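Long-range contacts in binding component of ABC transporter (Wolinella succinogenes, PDB 3K4U), which binds lysine and is probably the extracytoplasmic solute-binding component of an ABC transporter for amino acids: residues 34-42 and 202-213; 92-102 and 177-186. All coordinates share one frame; numbering follows the deposited sequence.

Contact 1. Residues 34-42 and 202-213; sequences LAREMAKAM and FLNWLNHFLAQI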
loop_
_atom_site.group_PDB
_atom_site.type_symbol
_atom_site.label_atom_id
_atom_site.label_comp_id
_atom_site.label_asym_id
_atom_site.label_seq_id
_atom_site.Cartn_x
_atom_site.Cartn_y
_atom_site.Cartn_z
ATOM N N LEU E 34 15.451 24.896 -15.299
ATOM C CA LEU E 34 14.051 24.514 -15.326
ATOM C C LEU E 34 13.361 25.292 -16.400
ATOM O O LEU E 34 12.667 24.727 -17.269
ATOM C CB LEU E 34 13.387 24.811 -13.969
ATOM C CG LEU E 34 13.151 23.714 -12.909
ATOM C CD1 LEU E 34 13.906 22.443 -13.182
ATOM C CD2 LEU E 34 13.408 24.209 -11.495
ATOM N N ALA E 35 13.552 26.601 -16.327
ATOM C CA ALA E 35 13.003 27.547 -17.310
ATOM C C ALA E 35 13.458 27.201 -18.711
ATOM O O ALA E 35 12.717 27.381 -19.675
ATOM C CB ALA E 35 13.413 28.954 -16.955
ATOM N N ARG E 36 14.670 26.671 -18.817
ATOM C CA ARG E 36 15.205 26.230 -20.108
ATOM C C ARG E 36 14.453 24.983 -20.585
ATOM O O ARG E 36 14.056 24.916 -21.745
ATOM C CB ARG E 36 16.738 26.041 -20.036
ATOM C CG ARG E 36 17.423 25.785 -21.370
ATOM C CD ARG E 36 18.969 25.964 -21.299
ATOM N NE ARG E 36 19.380 27.351 -21.525
ATOM C CZ ARG E 36 19.894 28.152 -20.595
ATOM N NH1 ARG E 36 20.100 27.710 -19.358
ATOM N NH2 ARG E 36 20.221 29.400 -20.902
ATOM N N GLU E 37 14.237 24.016 -19.695
ATOM C CA GLU E 37 13.500 22.767 -20.038
ATOM C C GLU E 37 12.073 23.067 -20.454
ATOM O O GLU E 37 11.590 22.600 -21.474
ATOM C CB GLU E 37 13.448 21.773 -18.858
ATOM C CG GLU E 37 14.739 20.981 -18.591
ATOM C CD GLU E 37 15.094 19.990 -19.702
ATOM O OE1 GLU E 37 14.173 19.463 -20.387
ATOM O OE2 GLU E 37 16.300 19.738 -19.902
HETATM N N MSE E 38 11.405 23.843 -19.615
HETATM C CA MSE E 38 10.068 24.239 -19.864
HETATM C C MSE E 38 9.954 24.884 -21.241
HETATM O O MSE E 38 9.032 24.574 -21.991
HETATM C CB MSE E 38 9.639 25.168 -18.756
HETATM C CG MSE E 38 8.207 25.514 -18.816
HETATM SE SE MSE E 38 7.719 26.945 -17.601
HETATM C CE MSE E 38 8.268 26.112 -15.907
ATOM N N ALA E 39 10.885 25.760 -21.609
ATOM C CA ALA E 39 10.728 26.452 -22.900
ATOM C C ALA E 39 10.870 25.518 -24.097
ATOM O O ALA E 39 10.098 25.620 -25.059
ATOM C CB ALA E 39 11.643 27.626 -23.007
ATOM N N LYS E 40 11.840 24.606 -24.031
ATOM C CA LYS E 40 12.009 23.524 -25.031
ATOM C C LYS E 40 10.723 22.702 -25.189
ATOM O O LYS E 40 10.186 22.581 -26.289
ATOM C CB LYS E 40 13.161 22.602 -24.622
ATOM C CG LYS E 40 14.246 22.368 -25.646
ATOM C CD LYS E 40 14.133 20.979 -26.267
ATOM C CE LYS E 40 13.590 21.019 -27.726
ATOM N NZ LYS E 40 14.676 21.250 -28.774
ATOM N N ALA E 41 10.221 22.162 -24.083
ATOM C CA ALA E 41 8.973 21.397 -24.075
ATOM C C ALA E 41 7.782 22.111 -24.748
ATOM O O ALA E 41 6.965 21.471 -25.422
ATOM C CB ALA E 41 8.630 20.986 -22.645
HETATM N N MSE E 42 7.687 23.423 -24.566
HETATM C CA MSE E 42 6.675 24.225 -25.270
HETATM C C MSE E 42 7.076 24.619 -26.699
HETATM O O MSE E 42 6.273 25.259 -27.387
HETATM C CB MSE E 42 6.342 25.532 -24.541
HETATM C CG MSE E 42 6.223 25.468 -23.047
HETATM SE SE MSE E 42 5.651 27.231 -22.430
HETATM C CE MSE E 42 6.094 27.133 -20.556
ATOM N N PHE E 202 -2.955 26.894 -18.643
ATOM C CA PHE E 202 -1.537 26.978 -18.556
ATOM C C PHE E 202 -1.098 26.261 -17.292
ATOM O O PHE E 202 -0.118 25.547 -17.326
ATOM C CB PHE E 202 -1.110 28.450 -18.590
ATOM C CG PHE E 202 0.372 28.664 -18.613
ATOM C CD1 PHE E 202 1.188 27.819 -19.295
ATOM C CD2 PHE E 202 0.933 29.750 -17.956
ATOM C CE1 PHE E 202 2.552 28.032 -19.347
ATOM C CE2 PHE E 202 2.335 29.966 -17.973
ATOM C CZ PHE E 202 3.144 29.099 -18.684
ATOM N N LEU E 203 -1.814 26.487 -16.180
ATOM C CA LEU E 203 -1.769 25.604 -14.982
ATOM C C LEU E 203 -1.847 24.125 -15.299
ATOM O O LEU E 203 -0.991 23.351 -14.859
ATOM C CB LEU E 203 -2.941 25.892 -14.078
ATOM C CG LEU E 203 -2.713 26.844 -12.939
ATOM C CD1 LEU E 203 -4.024 27.025 -12.227
ATOM C CD2 LEU E 203 -1.705 26.143 -12.113
ATOM N N ASN E 204 -2.856 23.708 -16.062
ATOM C CA ASN E 204 -2.895 22.315 -16.470
ATOM C C ASN E 204 -1.565 21.950 -17.046
ATOM O O ASN E 204 -0.974 20.974 -16.621
ATOM C CB ASN E 204 -3.973 22.046 -17.513
ATOM C CG ASN E 204 -4.262 20.585 -17.659
ATOM O OD1 ASN E 204 -4.119 19.989 -18.732
ATOM N ND2 ASN E 204 -4.670 19.982 -16.564
ATOM N N TRP E 205 -1.061 22.756 -17.990
ATOM C CA TRP E 205 0.184 22.426 -18.710
ATOM C C TRP E 205 1.356 22.346 -17.774
ATOM O O TRP E 205 2.134 21.391 -17.818
ATOM C CB TRP E 205 0.491 23.415 -19.824
ATOM C CG TRP E 205 1.578 22.897 -20.719
ATOM C CD1 TRP E 205 1.405 22.163 -21.831
ATOM C CD2 TRP E 205 2.988 23.060 -20.550
ATOM N NE1 TRP E 205 2.632 21.821 -22.357
ATOM C CE2 TRP E 205 3.613 22.393 -21.595
ATOM C CE3 TRP E 205 3.784 23.713 -19.601
ATOM C CZ2 TRP E 205 4.998 22.331 -21.728
ATOM C CZ3 TRP E 205 5.174 23.683 -19.738
ATOM C CH2 TRP E 205 5.766 22.978 -20.788
ATOM N N LEU E 206 1.493 23.337 -16.914
ATOM C CA LEU E 206 2.616 23.338 -15.998
ATOM C C LEU E 206 2.620 22.151 -15.048
ATOM O O LEU E 206 3.646 21.493 -14.887
ATOM C CB LEU E 206 2.641 24.612 -15.185
ATOM C CG LEU E 206 3.146 25.909 -15.788
ATOM C CD1 LEU E 206 3.816 25.575 -17.065
ATOM C CD2 LEU E 206 1.981 26.769 -15.997
ATOM N N ASN E 207 1.468 21.880 -14.421
ATOM C CA ASN E 207 1.328 20.773 -13.463
ATOM C C ASN E 207 1.735 19.456 -14.111
ATOM O O ASN E 207 2.453 18.650 -13.511
ATOM C CB ASN E 207 -0.103 20.706 -12.978
ATOM C CG ASN E 207 -0.405 21.719 -11.875
ATOM O OD1 ASN E 207 0.490 22.194 -11.181
ATOM N ND2 ASN E 207 -1.672 22.045 -11.709
ATOM N N HIS E 208 1.341 19.253 -15.363
ATOM C CA HIS E 208 1.743 18.027 -16.024
ATOM C C HIS E 208 3.224 18.017 -16.460
ATOM O O HIS E 208 3.836 16.949 -16.519
ATOM C CB HIS E 208 0.842 17.727 -17.209
ATOM C CG HIS E 208 -0.478 17.169 -16.822
ATOM N ND1 HIS E 208 -1.660 17.827 -17.075
ATOM C CD2 HIS E 208 -0.810 16.013 -16.188
ATOM C CE1 HIS E 208 -2.664 17.090 -16.622
ATOM N NE2 HIS E 208 -2.175 15.988 -16.078
ATOM N N PHE E 209 3.781 19.198 -16.756
ATOM C CA PHE E 209 5.210 19.339 -17.073
ATOM C C PHE E 209 6.023 19.045 -15.831
ATOM O O PHE E 209 7.051 18.347 -15.901
ATOM C CB PHE E 209 5.541 20.745 -17.646
ATOM C CG PHE E 209 6.999 21.120 -17.532
ATOM C CD1 PHE E 209 7.938 20.603 -18.413
ATOM C CD2 PHE E 209 7.426 21.975 -16.540
ATOM C CE1 PHE E 209 9.305 20.913 -18.286
ATOM C CE2 PHE E 209 8.803 22.291 -16.416
ATOM C CZ PHE E 209 9.734 21.745 -17.287
ATOM N N LEU E 210 5.545 19.539 -14.689
ATOM C CA LEU E 210 6.193 19.228 -13.395
ATOM C C LEU E 210 6.176 17.743 -13.086
ATOM O O LEU E 210 7.195 17.190 -12.695
ATOM C CB LEU E 210 5.579 20.005 -12.249
ATOM C CG LEU E 210 6.286 19.927 -10.899
ATOM C CD1 LEU E 210 7.760 20.305 -10.993
ATOM C CD2 LEU E 210 5.601 20.833 -9.881
ATOM N N ALA E 211 5.031 17.089 -13.292
ATOM C CA ALA E 211 4.946 15.638 -13.066
ATOM C C ALA E 211 5.921 14.891 -13.987
ATOM O O ALA E 211 6.572 13.950 -13.545
ATOM C CB ALA E 211 3.563 15.170 -13.296
ATOM N N GLN E 212 6.032 15.332 -15.250
ATOM C CA GLN E 212 6.967 14.734 -16.227
ATOM C C GLN E 212 8.437 14.769 -15.829
ATOM O O GLN E 212 9.171 13.804 -16.041
ATOM C CB GLN E 212 6.831 15.370 -17.610
ATOM C CG GLN E 212 6.177 14.467 -18.647
ATOM C CD GLN E 212 7.110 13.376 -19.187
ATOM O OE1 GLN E 212 6.651 12.418 -19.795
ATOM N NE2 GLN E 212 8.409 13.541 -18.995
ATOM N N ILE E 213 8.879 15.880 -15.255
ATOM C CA ILE E 213 10.304 15.981 -14.945
ATOM C C ILE E 213 10.689 15.337 -13.631
ATOM O O ILE E 213 11.839 14.890 -13.466
ATOM C CB ILE E 213 10.870 17.386 -15.160
ATOM C CG1 ILE E 213 10.139 18.422 -14.330
ATOM C CG2 ILE E 213 10.646 17.745 -16.608
ATOM C CD1 ILE E 213 11.011 19.505 -13.827
#
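Leu34 meets Ile213 at the end of the interface near helix 218-228, the two CD1 methyls 4.2 Å apart. One turn on, Glu37 lends only its aliphatic root: its CB lies at the edge of the Phe209 ring, 4.0 Å from CZ. Met38, a selenomethionine, is held between two aromatics. Its CG stands over one face of Phe209, offset toward the rim, and lies 3.7 Å from Trp205 CZ3 at the edge of the indole. With CG anti to the backbone N (chi1 -173°), the chain runs on until SE reaches Leu206 CD1 at 4.2 Å. Ala41 sets its CB at the Trp205 edge, 4.0 Å from CH2. Met42, also a selenomethionine, makes a Met-aromatic contact, SE 4.7 Å from the centroid of the six-membered indole ring and 20° off its normal, while CE approaches the Phe202 edge. An alanine in place of Trp205 would probably leave Met38 and Met42 without their shared aromatic partner and Gln76 O of the second subunit without its indole N-H. The axes of segments 34-41 and 202-213 approach to 11.4 Å, with 114° between their directions: apolar helix packing in the first lobe of a two-lobed periplasmic-binding-protein fold, beside strand 6-11.

Contact 2. Residues 92-102 and 177-186; sequences GQSLLVKKGLE and GYLVHLDTSL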
loop_
_atom_site.group_PDB
_atom_site.type_symbol
_atom_site.label_atom_id
_atom_site.label_comp_id
_atom_site.label_asym_id
_atom_site.label_seq_id
_atom_site.Cartn_x
_atom_site.Cartn_y
_atom_site.Cartn_z
ATOM N N GLY E 92 12.890 25.127 3.965
ATOM C CA GLY E 92 12.631 25.800 5.245
ATOM C C GLY E 92 13.687 26.840 5.567
ATOM O O GLY E 92 14.767 26.861 4.966
ATOM N N GLN E 93 13.382 27.722 6.503
ATOM C CA GLN E 93 14.394 28.664 6.949
ATOM C C GLN E 93 15.411 28.055 7.898
ATOM O O GLN E 93 15.075 27.224 8.736
ATOM C CB GLN E 93 13.756 29.897 7.577
ATOM C CG GLN E 93 13.969 31.143 6.763
ATOM C CD GLN E 93 13.077 31.185 5.580
ATOM O OE1 GLN E 93 13.316 30.522 4.580
ATOM N NE2 GLN E 93 12.010 31.955 5.682
ATOM N N SER E 94 16.659 28.462 7.736
ATOM C CA SER E 94 17.750 28.001 8.558
ATOM C C SER E 94 18.520 29.205 9.042
ATOM O O SER E 94 18.174 30.342 8.733
ATOM C CB SER E 94 18.682 27.132 7.740
ATOM O OG SER E 94 18.472 25.769 7.999
ATOM N N LEU E 95 19.562 28.944 9.826
ATOM C CA LEU E 95 20.376 29.987 10.415
ATOM C C LEU E 95 21.867 29.827 10.065
ATOM O O LEU E 95 22.419 28.715 10.094
ATOM C CB LEU E 95 20.150 30.039 11.920
ATOM C CG LEU E 95 18.699 30.106 12.425
ATOM C CD1 LEU E 95 18.668 30.144 13.939
ATOM C CD2 LEU E 95 17.926 31.300 11.854
ATOM N N LEU E 96 22.502 30.937 9.694
ATOM C CA LEU E 96 23.948 30.965 9.626
ATOM C C LEU E 96 24.430 31.855 10.760
ATOM O O LEU E 96 23.970 32.990 10.872
ATOM C CB LEU E 96 24.428 31.490 8.276
ATOM C CG LEU E 96 24.208 30.677 6.998
ATOM C CD1 LEU E 96 24.907 31.394 5.841
ATOM C CD2 LEU E 96 24.687 29.229 7.123
ATOM N N VAL E 97 25.333 31.335 11.603
ATOM C CA VAL E 97 25.837 32.058 12.801
ATOM C C VAL E 97 27.361 32.222 12.773
ATOM O O VAL E 97 28.054 31.504 12.050
ATOM C CB VAL E 97 25.374 31.357 14.145
ATOM C CG1 VAL E 97 23.869 31.013 14.107
ATOM C CG2 VAL E 97 26.193 30.090 14.451
ATOM N N LYS E 98 27.885 33.163 13.553
ATOM C CA LYS E 98 29.339 33.307 13.711
ATOM C C LYS E 98 29.885 32.155 14.557
ATOM O O LYS E 98 29.150 31.572 15.362
ATOM C CB LYS E 98 29.699 34.641 14.371
ATOM C CG LYS E 98 30.776 35.465 13.615
ATOM C CD LYS E 98 32.212 34.912 13.746
ATOM C CE LYS E 98 33.059 35.189 12.485
ATOM N NZ LYS E 98 33.302 36.646 12.232
ATOM N N LYS E 99 31.169 31.841 14.375
ATOM C CA LYS E 99 31.835 30.743 15.093
ATOM C C LYS E 99 31.553 30.681 16.604
ATOM O O LYS E 99 31.395 31.707 17.274
ATOM C CB LYS E 99 33.350 30.748 14.829
ATOM C CG LYS E 99 33.783 29.851 13.661
ATOM C CD LYS E 99 35.026 29.018 14.010
ATOM C CE LYS E 99 35.208 27.847 13.036
ATOM N NZ LYS E 99 34.137 26.811 13.140
ATOM N N GLY E 100 31.472 29.461 17.129
ATOM C CA GLY E 100 31.281 29.247 18.566
ATOM C C GLY E 100 29.845 29.437 19.028
ATOM O O GLY E 100 29.362 28.689 19.888
ATOM N N LEU E 101 29.152 30.411 18.440
ATOM C CA LEU E 101 27.820 30.803 18.894
ATOM C C LEU E 101 26.771 29.685 18.809
ATOM O O LEU E 101 25.642 29.848 19.280
ATOM C CB LEU E 101 27.343 32.041 18.128
ATOM C CG LEU E 101 26.425 32.981 18.914
ATOM C CD1 LEU E 101 27.224 33.785 19.933
ATOM C CD2 LEU E 101 25.683 33.901 17.967
ATOM N N GLU E 102 27.156 28.552 18.224
ATOM C CA GLU E 102 26.269 27.397 18.088
ATOM C C GLU E 102 26.401 26.403 19.261
ATOM O O GLU E 102 25.512 25.572 19.481
ATOM C CB GLU E 102 26.499 26.710 16.728
ATOM C CG GLU E 102 27.568 25.602 16.681
ATOM C CD GLU E 102 29.029 26.081 16.798
ATOM O OE1 GLU E 102 29.317 27.294 16.943
ATOM O OE2 GLU E 102 29.908 25.201 16.743
ATOM N N GLY E 177 34.779 28.187 6.602
ATOM C CA GLY E 177 35.740 28.491 7.654
ATOM C C GLY E 177 35.263 29.463 8.729
ATOM O O GLY E 177 35.778 29.441 9.841
ATOM N N TYR E 178 34.283 30.313 8.422
ATOM C CA TYR E 178 33.997 31.461 9.290
ATOM C C TYR E 178 32.658 31.415 10.011
ATOM O O TYR E 178 32.536 31.917 11.121
ATOM C CB TYR E 178 34.121 32.773 8.506
ATOM C CG TYR E 178 35.350 32.843 7.630
ATOM C CD1 TYR E 178 36.470 33.577 8.020
ATOM C CD2 TYR E 178 35.401 32.154 6.407
ATOM C CE1 TYR E 178 37.606 33.643 7.208
ATOM C CE2 TYR E 178 36.531 32.203 5.593
ATOM C CZ TYR E 178 37.627 32.952 5.997
ATOM O OH TYR E 178 38.743 33.006 5.190
ATOM N N LEU E 179 31.651 30.829 9.376
ATOM C CA LEU E 179 30.320 30.721 9.967
ATOM C C LEU E 179 29.971 29.265 10.232
ATOM O O LEU E 179 30.739 28.358 9.859
ATOM C CB LEU E 179 29.284 31.348 9.038
ATOM C CG LEU E 179 28.977 32.853 9.090
ATOM C CD1 LEU E 179 30.209 33.715 9.307
ATOM C CD2 LEU E 179 28.277 33.239 7.807
ATOM N N VAL E 180 28.835 29.042 10.904
ATOM C CA VAL E 180 28.313 27.686 11.097
ATOM C C VAL E 180 26.807 27.620 10.870
ATOM O O VAL E 180 26.043 28.419 11.426
ATOM C CB VAL E 180 28.664 27.084 12.464
ATOM C CG1 VAL E 180 28.123 25.650 12.557
ATOM C CG2 VAL E 180 30.164 27.085 12.679
ATOM N N HIS E 181 26.417 26.644 10.055
ATOM C CA HIS E 181 25.052 26.404 9.608
ATOM C C HIS E 181 24.211 25.634 10.640
ATOM O O HIS E 181 24.363 24.410 10.802
ATOM C CB HIS E 181 25.149 25.595 8.310
ATOM C CG HIS E 181 23.852 25.387 7.600
ATOM N ND1 HIS E 181 22.749 26.191 7.797
ATOM C CD2 HIS E 181 23.502 24.497 6.640
ATOM C CE1 HIS E 181 21.767 25.793 7.008
ATOM N NE2 HIS E 181 22.202 24.774 6.287
ATOM N N LEU E 182 23.327 26.343 11.339
ATOM C CA LEU E 182 22.311 25.668 12.144
ATOM C C LEU E 182 21.158 25.262 11.227
ATOM O O LEU E 182 20.278 26.080 10.899
ATOM C CB LEU E 182 21.858 26.538 13.315
ATOM C CG LEU E 182 22.831 26.421 14.493
ATOM C CD1 LEU E 182 22.478 27.409 15.589
ATOM C CD2 LEU E 182 22.866 24.973 15.047
ATOM N N ASP E 183 21.175 23.998 10.801
ATOM C CA ASP E 183 20.350 23.594 9.671
ATOM C C ASP E 183 18.984 22.991 10.004
ATOM O O ASP E 183 18.297 22.465 9.108
ATOM C CB ASP E 183 21.133 22.727 8.678
ATOM C CG ASP E 183 21.603 21.413 9.273
ATOM O OD1 ASP E 183 20.826 20.734 9.983
ATOM O OD2 ASP E 183 22.764 21.046 8.996
ATOM N N THR E 184 18.564 23.082 11.262
ATOM C CA THR E 184 17.194 22.702 11.549
ATOM C C THR E 184 16.288 23.655 10.773
ATOM O O THR E 184 16.481 24.855 10.797
ATOM C CB THR E 184 16.856 22.712 13.059
ATOM O OG1 THR E 184 17.955 22.166 13.797
ATOM C CG2 THR E 184 15.605 21.883 13.335
ATOM N N SER E 185 15.331 23.075 10.055
ATOM C CA SER E 185 14.313 23.789 9.298
ATOM C C SER E 185 13.302 24.401 10.246
ATOM O O SER E 185 12.793 23.695 11.120
ATOM C CB SER E 185 13.595 22.789 8.388
ATOM O OG SER E 185 12.387 23.337 7.857
ATOM N N LEU E 186 12.982 25.686 10.089
ATOM C CA LEU E 186 12.042 26.318 11.035
ATOM C C LEU E 186 10.682 26.717 10.457
ATOM O O LEU E 186 9.788 27.141 11.205
ATOM C CB LEU E 186 12.692 27.503 11.735
ATOM C CG LEU E 186 14.185 27.363 12.096
ATOM C CD1 LEU E 186 14.719 28.617 12.739
ATOM C CD2 LEU E 186 14.438 26.172 12.980
#
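Val97 and Val180 exchange two backbone hydrogen bonds, Val180 N to Val97 O at 2.8 Å and Val97 N to Val180 O at 3.0 Å, which defines a hydrogen-bonded antiparallel pair in the mixed sheet of the second lobe. Leu95 and Leu182 repeat the pattern, with Leu182 N 2.8 Å from Leu95 O. Beyond the regular strand, Leu186 N reaches Gln93 O at 2.9 Å. Leu95 O takes a second, weak bond from His181 ND1 at 3.4 Å, nearly straight at the hydrogen (175°). The His181 torsion, CG anti to the backbone N (chi1 -173°), turns the imidazole across to strand 93-98, so that its edge meets this carbonyl and Ser94 CB. Strand 89-98 pairs along its other edge with strand 159-163, whereas Leu96 and Leu179 face helix 145-154. Leu96 CD2 lies in van der Waals contact with the His181 ring, 3.7 Å from ND1, coming obliquely to it. On the other face of the sheet Leu95, Val97, Val180 and Leu182 gather, with Val97 CG1 4.1 Å from Leu182 CD1. After the type II turn from Lys98 to Leu101 the chain folds back over this group, and Glu102 CG lies 4.2 Å from Val180 CG1.

How the contacts relate
The two contacts sit on opposite sides of the chain's centre, with centres 35 Å apart and nearest atoms about 15 Å apart, and share no helix or strand. Contact 1 is buried: eight of its ten touching residues are buried, and no hydrogen bond crosses it, so apolar and aromatic side chains do the joining. Contact 2 is only partly buried and rests mainly on backbone hydrogen bonds, as expected where one strand extends a sheet. Their ligand distances differ too: the side chain of Leu34 is about 13 Å from the bound lysine, that of Gln93 about 6 Å. Two other subunits reach contact 1, the second more extensively than the third, whereas no other chain of the assembly touches contact 2.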